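Cyclo(L-tyrosyl-L-tyrosyl) synthase (Mycobacterium tuberculosis, PDB 2X9Q) catalyses the ATP-independent formation of cyclo(L-Tyr-L-Tyr) from two L-tyrosyl-tRNA(Tyr) molecules, probably as a step in mycocyclosin biosynthesis. Local coordinates at residues A[171-176]-A[242-247]; A[180-185]-A[236-241]; A[113-118]-A[152-157]. All coordinates share one frame; numbering follows the deposited sequence.

Interaction 1. Residues A[171-176]-A[242-247]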
ATOM      1  N   SER A 171       7.718   6.407   6.343  1.00 21.53           N
ATOM      2  CA  SER A 171       8.563   7.641   6.430  1.00 22.41           C
ATOM      3  C   SER A 171      10.021   7.357   6.146  1.00 23.27           C
ATOM      4  O   SER A 171      10.727   8.229   5.773  1.00 24.71           O
ATOM      5  CB  SER A 171       8.543   8.300   7.872  1.00 21.66           C
ATOM      6  OG  SER A 171       8.906   7.301   8.824  1.00 21.28           O
ATOM      7  N   GLU A 172      10.482   6.154   6.365  1.00 24.40           N
ATOM      8  CA  GLU A 172      11.884   5.859   6.067  1.00 28.20           C
ATOM      9  C   GLU A 172      12.220   6.045   4.557  1.00 27.54           C
ATOM     10  O   GLU A 172      13.369   6.358   4.206  1.00 28.02           O
ATOM     11  CB  GLU A 172      12.130   4.395   6.424  1.00 29.49           C
ATOM     12  CG  GLU A 172      13.567   3.985   6.362  1.00 39.19           C
ATOM     13  CD  GLU A 172      13.835   2.736   7.230  1.00 47.83           C
ATOM     14  OE1 GLU A 172      13.613   2.733   8.503  1.00 49.18           O
ATOM     15  OE2 GLU A 172      14.271   1.765   6.604  1.00 51.57           O
ATOM     16  N   PHE A 173      11.225   5.855   3.686  1.00 25.71           N
ATOM     17  CA  PHE A 173      11.421   6.074   2.229  1.00 27.06           C
ATOM     18  C   PHE A 173      11.588   7.535   1.846  1.00 28.73           C
ATOM     19  O   PHE A 173      12.055   7.840   0.750  1.00 28.31           O
ATOM     20  CB  PHE A 173      10.313   5.385   1.415  1.00 26.53           C
ATOM     21  CG  PHE A 173      10.317   3.878   1.576  1.00 26.10           C
ATOM     22  CD1 PHE A 173      11.394   3.144   1.144  1.00 27.24           C
ATOM     23  CD2 PHE A 173       9.279   3.222   2.182  1.00 25.26           C
ATOM     24  CE1 PHE A 173      11.405   1.732   1.288  1.00 27.45           C
ATOM     25  CE2 PHE A 173       9.280   1.813   2.355  1.00 25.57           C
ATOM     26  CZ  PHE A 173      10.299   1.073   1.892  1.00 27.33           C
ATOM     27  N   GLN A 174      11.318   8.468   2.762  1.00 30.52           N
ATOM     28  CA  GLN A 174      11.521   9.881   2.419  1.00 32.92           C
ATOM     29  C   GLN A 174      12.985  10.215   2.173  1.00 34.64           C
ATOM     30  O   GLN A 174      13.326  11.180   1.497  1.00 36.06           O
ATOM     31  CB  GLN A 174      10.844  10.791   3.473  1.00 34.27           C
ATOM     32  CG  GLN A 174       9.276  10.516   3.437  1.00 35.55           C
ATOM     33  CD  GLN A 174       8.438  11.157   4.584  1.00 38.53           C
ATOM     34  OE1 GLN A 174       8.972  11.567   5.622  1.00 41.97           O
ATOM     35  NE2 GLN A 174       7.126  11.240   4.378  1.00 38.16           N
ATOM     36  N   SER A 175      13.897   9.404   2.664  1.00 35.20           N
ATOM     37  CA  SER A 175      15.261   9.687   2.279  1.00 36.55           C
ATOM     38  C   SER A 175      15.738   8.852   1.055  1.00 35.59           C
ATOM     39  O   SER A 175      16.929   8.884   0.696  1.00 37.35           O
ATOM     40  CB  SER A 175      16.135   9.390   3.464  1.00 38.06           C
ATOM     41  OG  SER A 175      16.226   8.007   3.601  1.00 40.84           O
ATOM     42  N   ASN A 176      14.842   8.084   0.434  1.00 29.56           N
ATOM     43  CA  ASN A 176      15.194   7.273  -0.721  1.00 27.56           C
ATOM     44  C   ASN A 176      15.019   8.151  -1.989  1.00 27.75           C
ATOM     45  O   ASN A 176      13.956   8.756  -2.206  1.00 25.53           O
ATOM     46  CB  ASN A 176      14.291   6.024  -0.741  1.00 27.19           C
ATOM     47  CG  ASN A 176      14.546   5.149  -1.952  1.00 29.72           C
ATOM     48  OD1 ASN A 176      14.093   5.477  -3.018  1.00 26.19           O
ATOM     49  ND2 ASN A 176      15.250   4.007  -1.777  1.00 28.75           N
ATOM     50  N   ALA A 242      12.318   0.176  -8.370  1.00 21.03           N
ATOM     51  CA  ALA A 242      13.228   1.328  -8.243  1.00 22.40           C
ATOM     52  C   ALA A 242      13.595   1.661  -6.808  1.00 24.14           C
ATOM     53  O   ALA A 242      14.741   1.947  -6.523  1.00 24.24           O
ATOM     54  CB  ALA A 242      12.681   2.597  -8.907  1.00 20.69           C
ATOM     55  N   ILE A 243      12.644   1.581  -5.893  1.00 23.46           N
ATOM     56  CA  ILE A 243      12.900   2.076  -4.540  1.00 23.87           C
ATOM     57  C   ILE A 243      13.718   1.024  -3.746  1.00 26.15           C
ATOM     58  O   ILE A 243      14.610   1.397  -2.987  1.00 25.64           O
ATOM     59  CB  ILE A 243      11.529   2.292  -3.875  1.00 24.54           C
ATOM     60  CG1 ILE A 243      10.816   3.479  -4.611  1.00 22.03           C
ATOM     61  CG2 ILE A 243      11.674   2.453  -2.320  1.00 21.46           C
ATOM     62  CD1 ILE A 243       9.279   3.591  -4.219  1.00 19.89           C
ATOM     63  N   LEU A 244      13.374  -0.249  -3.904  1.00 25.90           N
ATOM     64  CA  LEU A 244      13.981  -1.338  -3.118  1.00 28.64           C
ATOM     65  C   LEU A 244      15.047  -2.132  -3.893  1.00 28.87           C
ATOM     66  O   LEU A 244      15.670  -2.996  -3.325  1.00 30.27           O
ATOM     67  CB  LEU A 244      12.907  -2.285  -2.591  1.00 27.47           C
ATOM     68  CG  LEU A 244      11.997  -1.657  -1.512  1.00 29.61           C
ATOM     69  CD1 LEU A 244      10.957  -2.667  -1.067  1.00 27.64           C
ATOM     70  CD2 LEU A 244      12.867  -1.203  -0.325  1.00 29.73           C
ATOM     71  N   GLY A 245      15.221  -1.860  -5.191  1.00 28.65           N
ATOM     72  CA  GLY A 245      16.183  -2.580  -6.046  1.00 26.71           C
ATOM     73  C   GLY A 245      15.876  -4.057  -6.185  1.00 28.28           C
ATOM     74  O   GLY A 245      16.805  -4.859  -6.032  1.00 28.85           O
ATOM     75  N   VAL A 246      14.614  -4.455  -6.450  1.00 24.16           N
ATOM     76  CA  VAL A 246      14.247  -5.848  -6.616  1.00 24.32           C
ATOM     77  C   VAL A 246      13.780  -5.972  -8.106  1.00 24.04           C
ATOM     78  O   VAL A 246      13.545  -4.953  -8.741  1.00 23.73           O
ATOM     79  CB  VAL A 246      13.123  -6.248  -5.641  1.00 23.97           C
ATOM     80  CG1 VAL A 246      13.706  -6.268  -4.163  1.00 24.94           C
ATOM     81  CG2 VAL A 246      11.927  -5.269  -5.794  1.00 21.57           C
ATOM     82  N   PRO A 247      13.761  -7.188  -8.676  1.00 23.36           N
ATOM     83  CA  PRO A 247      13.437  -7.293 -10.116  1.00 22.40           C
ATOM     84  C   PRO A 247      11.978  -6.917 -10.433  1.00 23.09           C
ATOM     85  O   PRO A 247      11.695  -6.306 -11.487  1.00 22.73           O
ATOM     86  CB  PRO A 247      13.672  -8.831 -10.430  1.00 22.46           C
ATOM     87  CG  PRO A 247      14.819  -9.181  -9.429  1.00 24.01           C
ATOM     88  CD  PRO A 247      14.468  -8.400  -8.158  1.00 22.17           C
TER
HETATM   89  O   HOH W   1      16.660   3.159  -4.746  1.00 38.40           O

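Interaction 2. Residues A[180-185]-A[236-241]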
ATOM      1  N   ARG A 180      11.531   9.738  -3.596  1.00 21.90           N
ATOM      2  CA  ARG A 180      11.369  11.172  -3.682  1.00 24.01           C
ATOM      3  C   ARG A 180      11.057  11.675  -5.130  1.00 23.49           C
ATOM      4  O   ARG A 180      10.256  12.586  -5.309  1.00 24.06           O
ATOM      5  CB  ARG A 180      12.649  11.867  -3.219  1.00 25.11           C
ATOM      6  CG  ARG A 180      12.935  11.915  -1.761  1.00 31.53           C
ATOM      7  CD  ARG A 180      14.340  12.695  -1.699  1.00 45.84           C
ATOM      8  NE  ARG A 180      14.756  13.008  -0.343  1.00 61.39           N
ATOM      9  CZ  ARG A 180      14.960  14.248   0.147  1.00 68.76           C
ATOM     10  NH1 ARG A 180      14.806  15.346  -0.615  1.00 72.39           N
ATOM     11  NH2 ARG A 180      15.336  14.395   1.419  1.00 69.66           N
ATOM     12  N   GLU A 181      11.693  11.080  -6.141  1.00 23.54           N
ATOM     13  CA  GLU A 181      11.403  11.410  -7.528  1.00 26.50           C
ATOM     14  C   GLU A 181       9.991  10.983  -7.932  1.00 24.31           C
ATOM     15  O   GLU A 181       9.283  11.751  -8.532  1.00 25.11           O
ATOM     16  CB  GLU A 181      12.475  10.793  -8.473  1.00 27.78           C
ATOM     17  CG  GLU A 181      13.803  11.613  -8.375  1.00 37.26           C
ATOM     18  CD  GLU A 181      15.009  11.037  -9.176  1.00 46.34           C
ATOM     19  OE1 GLU A 181      14.767  10.209 -10.062  1.00 50.96           O
ATOM     20  OE2 GLU A 181      16.193  11.402  -8.879  1.00 50.68           O
ATOM     21  N   LEU A 182       9.581   9.796  -7.553  1.00 24.19           N
ATOM     22  CA  LEU A 182       8.211   9.354  -7.819  1.00 23.22           C
ATOM     23  C   LEU A 182       7.191  10.290  -7.148  1.00 23.00           C
ATOM     24  O   LEU A 182       6.225  10.691  -7.789  1.00 22.13           O
ATOM     25  CB  LEU A 182       8.000   7.897  -7.360  1.00 22.30           C
ATOM     26  CG  LEU A 182       8.758   6.895  -8.251  1.00 26.32           C
ATOM     27  CD1 LEU A 182       9.042   5.543  -7.428  1.00 21.34           C
ATOM     28  CD2 LEU A 182       8.009   6.702  -9.663  1.00 25.43           C
ATOM     29  N   HIS A 183       7.417  10.631  -5.887  1.00 22.71           N
ATOM     30  CA  HIS A 183       6.468  11.486  -5.111  1.00 22.85           C
ATOM     31  C   HIS A 183       6.358  12.882  -5.760  1.00 24.65           C
ATOM     32  O   HIS A 183       5.208  13.366  -6.003  1.00 24.17           O
ATOM     33  CB  HIS A 183       6.847  11.604  -3.625  1.00 21.85           C
ATOM     34  CG  HIS A 183       5.775  12.192  -2.762  1.00 24.57           C
ATOM     35  ND1 HIS A 183       5.784  13.507  -2.319  1.00 29.37           N
ATOM     36  CD2 HIS A 183       4.622  11.649  -2.303  1.00 24.39           C
ATOM     37  CE1 HIS A 183       4.705  13.719  -1.580  1.00 31.01           C
ATOM     38  NE2 HIS A 183       3.999  12.592  -1.542  1.00 25.25           N
ATOM     39  N   ALA A 184       7.516  13.512  -6.044  1.00 24.84           N
ATOM     40  CA  ALA A 184       7.535  14.861  -6.641  1.00 26.20           C
ATOM     41  C   ALA A 184       6.841  14.862  -8.014  1.00 27.74           C
ATOM     42  O   ALA A 184       6.042  15.764  -8.306  1.00 26.53           O
ATOM     43  CB  ALA A 184       9.004  15.454  -6.744  1.00 25.83           C
ATOM     44  N   ASP A 185       7.152  13.873  -8.854  1.00 28.08           N
ATOM     45  CA  ASP A 185       6.495  13.746 -10.153  1.00 27.95           C
ATOM     46  C   ASP A 185       4.976  13.672  -9.992  1.00 28.27           C
ATOM     47  O   ASP A 185       4.207  14.302 -10.764  1.00 28.00           O
ATOM     48  CB  ASP A 185       7.017  12.498 -10.861  1.00 29.33           C
ATOM     49  CG  ASP A 185       6.255  12.212 -12.159  1.00 33.36           C
ATOM     50  OD1 ASP A 185       6.550  12.923 -13.127  1.00 35.10           O
ATOM     51  OD2 ASP A 185       5.352  11.334 -12.229  1.00 32.56           O
ATOM     52  N   LEU A 236       5.388   3.344  -3.790  1.00 20.49           N
ATOM     53  CA  LEU A 236       5.464   1.881  -3.655  1.00 21.25           C
ATOM     54  C   LEU A 236       4.471   1.165  -4.521  1.00 20.81           C
ATOM     55  O   LEU A 236       4.689  -0.055  -4.899  1.00 20.35           O
ATOM     56  CB  LEU A 236       5.311   1.420  -2.209  1.00 21.15           C
ATOM     57  CG  LEU A 236       6.499   1.695  -1.227  1.00 25.82           C
ATOM     58  CD1 LEU A 236       6.157   0.978   0.091  1.00 29.03           C
ATOM     59  CD2 LEU A 236       7.846   1.188  -1.620  1.00 26.90           C
ATOM     60  N   PHE A 237       3.390   1.871  -4.871  1.00 21.33           N
ATOM     61  CA  PHE A 237       2.433   1.285  -5.841  1.00 20.84           C
ATOM     62  C   PHE A 237       2.840   1.523  -7.275  1.00 19.83           C
ATOM     63  O   PHE A 237       2.257   0.921  -8.119  1.00 19.44           O
ATOM     64  CB  PHE A 237       0.983   1.770  -5.613  1.00 22.74           C
ATOM     65  CG  PHE A 237       0.372   1.135  -4.462  1.00 28.37           C
ATOM     66  CD1 PHE A 237      -0.242  -0.153  -4.603  1.00 33.89           C
ATOM     67  CD2 PHE A 237       0.463   1.739  -3.196  1.00 32.85           C
ATOM     68  CE1 PHE A 237      -0.854  -0.795  -3.482  1.00 40.67           C
ATOM     69  CE2 PHE A 237      -0.095   1.122  -2.020  1.00 36.81           C
ATOM     70  CZ  PHE A 237      -0.768  -0.163  -2.145  1.00 39.64           C
ATOM     71  N   LEU A 238       3.759   2.466  -7.520  1.00 18.53           N
ATOM     72  CA  LEU A 238       4.267   2.825  -8.868  1.00 17.93           C
ATOM     73  C   LEU A 238       5.529   2.036  -9.205  1.00 18.57           C
ATOM     74  O   LEU A 238       5.661   1.491 -10.335  1.00 16.47           O
ATOM     75  CB  LEU A 238       4.605   4.335  -8.917  1.00 18.01           C
ATOM     76  CG  LEU A 238       3.330   5.220  -8.827  1.00 17.64           C
ATOM     77  CD1 LEU A 238       3.745   6.677  -8.510  1.00 20.34           C
ATOM     78  CD2 LEU A 238       2.604   5.128 -10.220  1.00 17.58           C
ATOM     79  N   ASP A 239       6.461   1.973  -8.249  1.00 17.56           N
ATOM     80  CA  ASP A 239       7.813   1.462  -8.600  1.00 18.90           C
ATOM     81  C   ASP A 239       8.648   1.010  -7.422  1.00 18.62           C
ATOM     82  O   ASP A 239       9.777   1.523  -7.218  1.00 20.26           O
ATOM     83  CB  ASP A 239       8.588   2.502  -9.428  1.00 17.96           C
ATOM     84  CG  ASP A 239       9.643   1.830 -10.356  1.00 21.82           C
ATOM     85  OD1 ASP A 239       9.967   0.591 -10.175  1.00 21.88           O
ATOM     86  OD2 ASP A 239      10.116   2.484 -11.310  1.00 22.47           O
ATOM     87  N   THR A 240       8.131   0.025  -6.690  1.00 20.10           N
ATOM     88  CA  THR A 240       8.897  -0.633  -5.648  1.00 20.34           C
ATOM     89  C   THR A 240      10.229  -1.195  -6.203  1.00 22.28           C
ATOM     90  O   THR A 240      11.267  -1.083  -5.543  1.00 22.21           O
ATOM     91  CB  THR A 240       8.081  -1.760  -4.977  1.00 20.16           C
ATOM     92  OG1 THR A 240       6.965  -1.181  -4.276  1.00 17.50           O
ATOM     93  CG2 THR A 240       8.937  -2.591  -3.948  1.00 19.64           C
ATOM     94  N   PRO A 241      10.241  -1.743  -7.443  1.00 21.39           N
ATOM     95  CA  PRO A 241      11.588  -2.153  -7.974  1.00 21.17           C
ATOM     96  C   PRO A 241      12.644  -1.045  -7.960  1.00 22.85           C
ATOM     97  O   PRO A 241      13.803  -1.304  -7.568  1.00 25.09           O
ATOM     98  CB  PRO A 241      11.255  -2.563  -9.444  1.00 20.48           C
ATOM     99  CG  PRO A 241       9.948  -3.265  -9.195  1.00 15.66           C
ATOM    100  CD  PRO A 241       9.174  -2.155  -8.363  1.00 19.05           C
TER

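Interaction 3. Residues A[113-118]-A[152-157]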
ATOM      1  N   VAL A 113      10.331 -10.194   1.226  1.00 23.85           N
ATOM      2  CA  VAL A 113       9.024  -9.642   1.627  1.00 23.46           C
ATOM      3  C   VAL A 113       9.272  -8.448   2.516  1.00 23.08           C
ATOM      4  O   VAL A 113      10.069  -8.551   3.499  1.00 24.01           O
ATOM      5  CB  VAL A 113       8.159 -10.630   2.399  1.00 22.71           C
ATOM      6  CG1 VAL A 113       6.835  -9.933   2.919  1.00 17.31           C
ATOM      7  CG2 VAL A 113       7.841 -11.864   1.575  1.00 26.58           C
ATOM      8  N   ASP A 114       8.641  -7.314   2.221  1.00 23.12           N
ATOM      9  CA  ASP A 114       8.800  -6.094   3.102  1.00 22.64           C
ATOM     10  C   ASP A 114       7.410  -5.697   3.626  1.00 23.58           C
ATOM     11  O   ASP A 114       6.479  -5.465   2.801  1.00 22.75           O
ATOM     12  CB  ASP A 114       9.402  -4.918   2.364  1.00 23.42           C
ATOM     13  CG  ASP A 114      10.904  -5.030   2.204  1.00 27.56           C
ATOM     14  OD1 ASP A 114      11.625  -4.610   3.128  1.00 33.20           O
ATOM     15  OD2 ASP A 114      11.372  -5.602   1.229  1.00 25.91           O
ATOM     16  N   PHE A 115       7.226  -5.721   4.951  1.00 21.25           N
ATOM     17  CA  PHE A 115       6.031  -5.201   5.552  1.00 22.23           C
ATOM     18  C   PHE A 115       6.364  -3.722   5.606  1.00 23.66           C
ATOM     19  O   PHE A 115       7.492  -3.383   5.985  1.00 25.57           O
ATOM     20  CB  PHE A 115       5.918  -5.638   7.033  1.00 22.82           C
ATOM     21  CG  PHE A 115       5.351  -6.970   7.247  1.00 20.85           C
ATOM     22  CD1 PHE A 115       4.005  -7.174   7.060  1.00 21.14           C
ATOM     23  CD2 PHE A 115       6.178  -8.045   7.646  1.00 21.98           C
ATOM     24  CE1 PHE A 115       3.411  -8.413   7.321  1.00 23.01           C
ATOM     25  CE2 PHE A 115       5.607  -9.309   7.874  1.00 21.67           C
ATOM     26  CZ  PHE A 115       4.223  -9.483   7.729  1.00 24.76           C
ATOM     27  N   VAL A 116       5.431  -2.847   5.222  1.00 21.73           N
ATOM     28  CA  VAL A 116       5.666  -1.396   5.325  1.00 20.74           C
ATOM     29  C   VAL A 116       4.427  -0.804   6.052  1.00 20.91           C
ATOM     30  O   VAL A 116       3.329  -0.940   5.601  1.00 19.07           O
ATOM     31  CB  VAL A 116       5.808  -0.781   3.904  1.00 20.83           C
ATOM     32  CG1 VAL A 116       5.928   0.716   4.005  1.00 23.02           C
ATOM     33  CG2 VAL A 116       7.090  -1.393   3.151  1.00 18.95           C
ATOM     34  N   TYR A 117       4.618  -0.204   7.223  1.00 20.70           N
ATOM     35  CA  TYR A 117       3.481   0.358   7.934  1.00 22.05           C
ATOM     36  C   TYR A 117       3.422   1.855   7.733  1.00 22.40           C
ATOM     37  O   TYR A 117       4.448   2.570   7.676  1.00 23.00           O
ATOM     38  CB  TYR A 117       3.443  -0.038   9.438  1.00 20.34           C
ATOM     39  CG  TYR A 117       4.645   0.446  10.216  1.00 19.41           C
ATOM     40  CD1 TYR A 117       5.798  -0.312  10.237  1.00 21.49           C
ATOM     41  CD2 TYR A 117       4.649   1.708  10.894  1.00 20.10           C
ATOM     42  CE1 TYR A 117       6.923   0.101  10.923  1.00 22.95           C
ATOM     43  CE2 TYR A 117       5.819   2.145  11.600  1.00 19.13           C
ATOM     44  CZ  TYR A 117       6.897   1.311  11.649  1.00 21.37           C
ATOM     45  OH  TYR A 117       8.096   1.693  12.228  1.00 26.17           O
ATOM     46  N   THR A 118       2.208   2.337   7.592  1.00 23.57           N
ATOM     47  CA  THR A 118       2.041   3.752   7.278  1.00 24.10           C
ATOM     48  C   THR A 118       2.198   4.586   8.586  1.00 24.52           C
ATOM     49  O   THR A 118       1.506   4.339   9.531  1.00 26.59           O
ATOM     50  CB  THR A 118       0.742   4.007   6.509  1.00 24.77           C
ATOM     51  OG1 THR A 118       0.856   3.344   5.246  1.00 26.56           O
ATOM     52  CG2 THR A 118       0.587   5.572   6.171  1.00 27.39           C
ATOM     53  N   THR A 152       7.131  -5.953  14.212  1.00 23.30           N
ATOM     54  CA  THR A 152       8.482  -6.293  14.618  1.00 25.11           C
ATOM     55  C   THR A 152       8.530  -7.662  15.299  1.00 26.64           C
ATOM     56  O   THR A 152       9.400  -8.450  14.969  1.00 27.11           O
ATOM     57  CB  THR A 152       9.118  -5.166  15.445  1.00 25.89           C
ATOM     58  OG1 THR A 152       8.983  -3.970  14.665  1.00 28.05           O
ATOM     59  CG2 THR A 152      10.709  -5.418  15.835  1.00 24.42           C
ATOM     60  N   THR A 153       7.568  -7.988  16.172  1.00 28.02           N
ATOM     61  CA  THR A 153       7.561  -9.298  16.835  1.00 30.06           C
ATOM     62  C   THR A 153       7.380 -10.377  15.770  1.00 31.01           C
ATOM     63  O   THR A 153       8.079 -11.392  15.768  1.00 30.58           O
ATOM     64  CB  THR A 153       6.408  -9.346  17.865  1.00 30.62           C
ATOM     65  OG1 THR A 153       6.633  -8.305  18.830  1.00 32.12           O
ATOM     66  CG2 THR A 153       6.263 -10.809  18.600  1.00 33.42           C
ATOM     67  N   THR A 154       6.409 -10.169  14.876  1.00 29.57           N
ATOM     68  CA  THR A 154       6.208 -11.092  13.752  1.00 28.52           C
ATOM     69  C   THR A 154       7.508 -11.448  13.001  1.00 27.68           C
ATOM     70  O   THR A 154       7.822 -12.626  12.765  1.00 27.98           O
ATOM     71  CB  THR A 154       5.137 -10.548  12.786  1.00 27.57           C
ATOM     72  OG1 THR A 154       3.911 -10.332  13.511  1.00 22.91           O
ATOM     73  CG2 THR A 154       4.912 -11.606  11.679  1.00 27.11           C
ATOM     74  N   VAL A 155       8.263 -10.437  12.653  1.00 27.69           N
ATOM     75  CA  VAL A 155       9.436 -10.596  11.780  1.00 28.47           C
ATOM     76  C   VAL A 155      10.564 -11.282  12.562  1.00 31.36           C
ATOM     77  O   VAL A 155      11.315 -12.092  12.006  1.00 29.14           O
ATOM     78  CB  VAL A 155       9.865  -9.249  11.159  1.00 27.38           C
ATOM     79  CG1 VAL A 155      11.228  -9.293  10.534  1.00 29.54           C
ATOM     80  CG2 VAL A 155       8.783  -8.724  10.100  1.00 23.16           C
ATOM     81  N   ASN A 156      10.652 -10.969  13.866  1.00 32.48           N
ATOM     82  CA  ASN A 156      11.709 -11.534  14.735  1.00 34.68           C
ATOM     83  C   ASN A 156      11.425 -13.033  14.881  1.00 35.82           C
ATOM     84  O   ASN A 156      12.324 -13.851  14.802  1.00 36.30           O
ATOM     85  CB  ASN A 156      11.689 -10.846  16.132  1.00 34.05           C
ATOM     86  CG  ASN A 156      12.280  -9.445  16.104  1.00 37.48           C
ATOM     87  OD1 ASN A 156      12.887  -9.028  15.130  1.00 42.52           O
ATOM     88  ND2 ASN A 156      12.056  -8.686  17.175  1.00 41.55           N
ATOM     89  N   GLU A 157      10.153 -13.348  15.035  1.00 35.06           N
ATOM     90  CA  GLU A 157       9.682 -14.710  15.131  1.00 37.81           C
ATOM     91  C   GLU A 157       9.876 -15.536  13.869  1.00 36.92           C
ATOM     92  O   GLU A 157      10.318 -16.711  13.922  1.00 36.51           O
ATOM     93  CB  GLU A 157       8.205 -14.641  15.358  1.00 38.75           C
ATOM     94  CG  GLU A 157       7.613 -15.781  16.048  1.00 47.03           C
ATOM     95  CD  GLU A 157       6.543 -15.278  16.961  1.00 56.10           C
ATOM     96  OE1 GLU A 157       5.372 -15.461  16.580  1.00 60.58           O
ATOM     97  OE2 GLU A 157       6.875 -14.661  18.026  1.00 60.40           O
TER

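Interaction 1. Residues A[171-176]-A[242-247]
Asn176 and Ile243 mark the nearest approach of the two backbones, their CA atoms 6.8 Å apart, where the turn leading into helix 177-192 meets the C-terminal end of helix 220-244. A backbone bond from Asn176 N to Phe173 O, 2.8 Å long, closes that turn, and Asn176 takes the N-cap position of the helix that follows. Helix 220-244 ends just past Leu244, with Gly245 leaving helical angles at positive phi. A single direct hydrogen bond joins the segments: Asn176 ND2 donates to Ile243 O at 2.9 Å. The donor lies in the carbonyl plane, on a lone pair, yet the bond is bent at the hydrogen (N-H...O 130°) and the oxygen stands 33° out of the Asn176 amide plane. With CG anti to the backbone N (chi1 177°), the amide extends to the helix end, while its OD1 accepts the capping bond from Tyr179 N. A water accepts a weak bond from Asn176 ND2 and donates to Ala242 O at 2.9 Å.

The apolar part of the contact belongs to the buried Phe173 ring. Its CD1 meets Ile243 CG2 obliquely at 3.5 Å, whereas Leu244 CD2 comes to the ring edge, 3.7 Å from Phe173 CE1. Both aliphatic side chains run roughly perpendicular to that of Phe173, and Val116 and Leu236 pack on it as well. One neutral amide thus serves two helix ends of opposite polarity, its oxygen meeting the N-H end of helix 177-192 and its nitrogen the carbonyl end of helix 220-244.

Interaction 2. Residues A[180-185]-A[236-241]
Leu182 of helix 177-192 projects onto Leu238 and Asp239 of helix 220-244, a helix-helix contact within the Rossmann-like cyclodipeptide synthase fold of the HUP clan. The two backbones come nearest at Leu182 and Leu238, with 7.7 Å between their CA atoms. Leu182 and Asp239 both set off toward the opposing helix, but their side chains lie nearly square to each other, and it is the methylene of the aspartate that receives the leucine: Leu182 CD1 lies 3.7 Å from Asp239 CB. The other branch of the leucine leans on Leu238, with Leu182 CD2 4.2 Å from Leu238 CB. The first torsion of Leu182 (chi1 -70°) carries CG toward the other helix, and the second (chi2 156°) turns CD1 to Asp239 and CD2 to Leu238; Pro235 and Ile243 also touch it.

The acid end of Asp239 is turned to its own helix, where OD1 accepts a hydrogen bond from Ala242 N. The bonding of this helix is interrupted at Leu236 and at Pro241, whose nitrogen carries no hydrogen. Leu236 O accepts from Asn251 ND2, and Thr240 OG1 reaches back one turn to donate to a lone pair of the same Leu236 O, in the carbonyl plane, at 2.6 Å.

Interaction 3. Residues A[113-118]-A[152-157]
Phe115, in the middle of strand 112-117, meets Val155 of helix 133-158, and everything close in this buried contact passes through that pair. Their CA atoms are 8.9 Å apart, so the side chains alone bridge the space between strand and helix, pointing past one another. The CG2 branch of Val155 does the touching: it lies 3.6 Å from Phe115 CD2 and 3.9 Å from Phe115 CE2, approaching one flank of the ring obliquely. With CG1 swung anti to the valine's backbone N (chi1 166°), CG2 is left as the branch turned to the ring. Leu99, Ile85, Val87 and Ile151 pack on Phe115 too.

Beside this the contact slackens. Thr154 offers a methyl, but its CG2 stays 4.5 Å from Phe115 CE2, and its hydroxyl OG1 is bonded to Lys150 O within the helix. The next two residues after Val155, Asn156 and Glu157, are exposed, and the carboxylate of Glu157 forms a salt bridge with Arg100. Helix 133-158 lies in the connection between the adjacent parallel strands 112-117 and 165-169, a beta-alpha-beta crossover of the Rossmann-like fold that cyclodipeptide synthases share with class I aminoacyl-tRNA synthetases.

Interactions 1 and 2 form one continuous region: both use helix 220-244, their centres are 8 Å apart, and Ile243 CD1 of the first lies 3.8 Å from Leu182 CD1 of the second. Along the chain interaction 2 is nested inside the loop that interaction 1 closes. Interaction 3 closes earlier in the sequence, its centre about 16 Å from that of interaction 1 and 21 Å from that of interaction 2. Strand 112-117 links them, since Val116 CG1 is 3.9 Å from both Phe173 CE2 and Leu236 CD1. The catalytic region, assigned by similarity, lies nearby: the Phe173 side chain is about 9 Å from that of Glu233, and the Phe115 side chain about 11 Å from that of Ser88, the probable nucleophile.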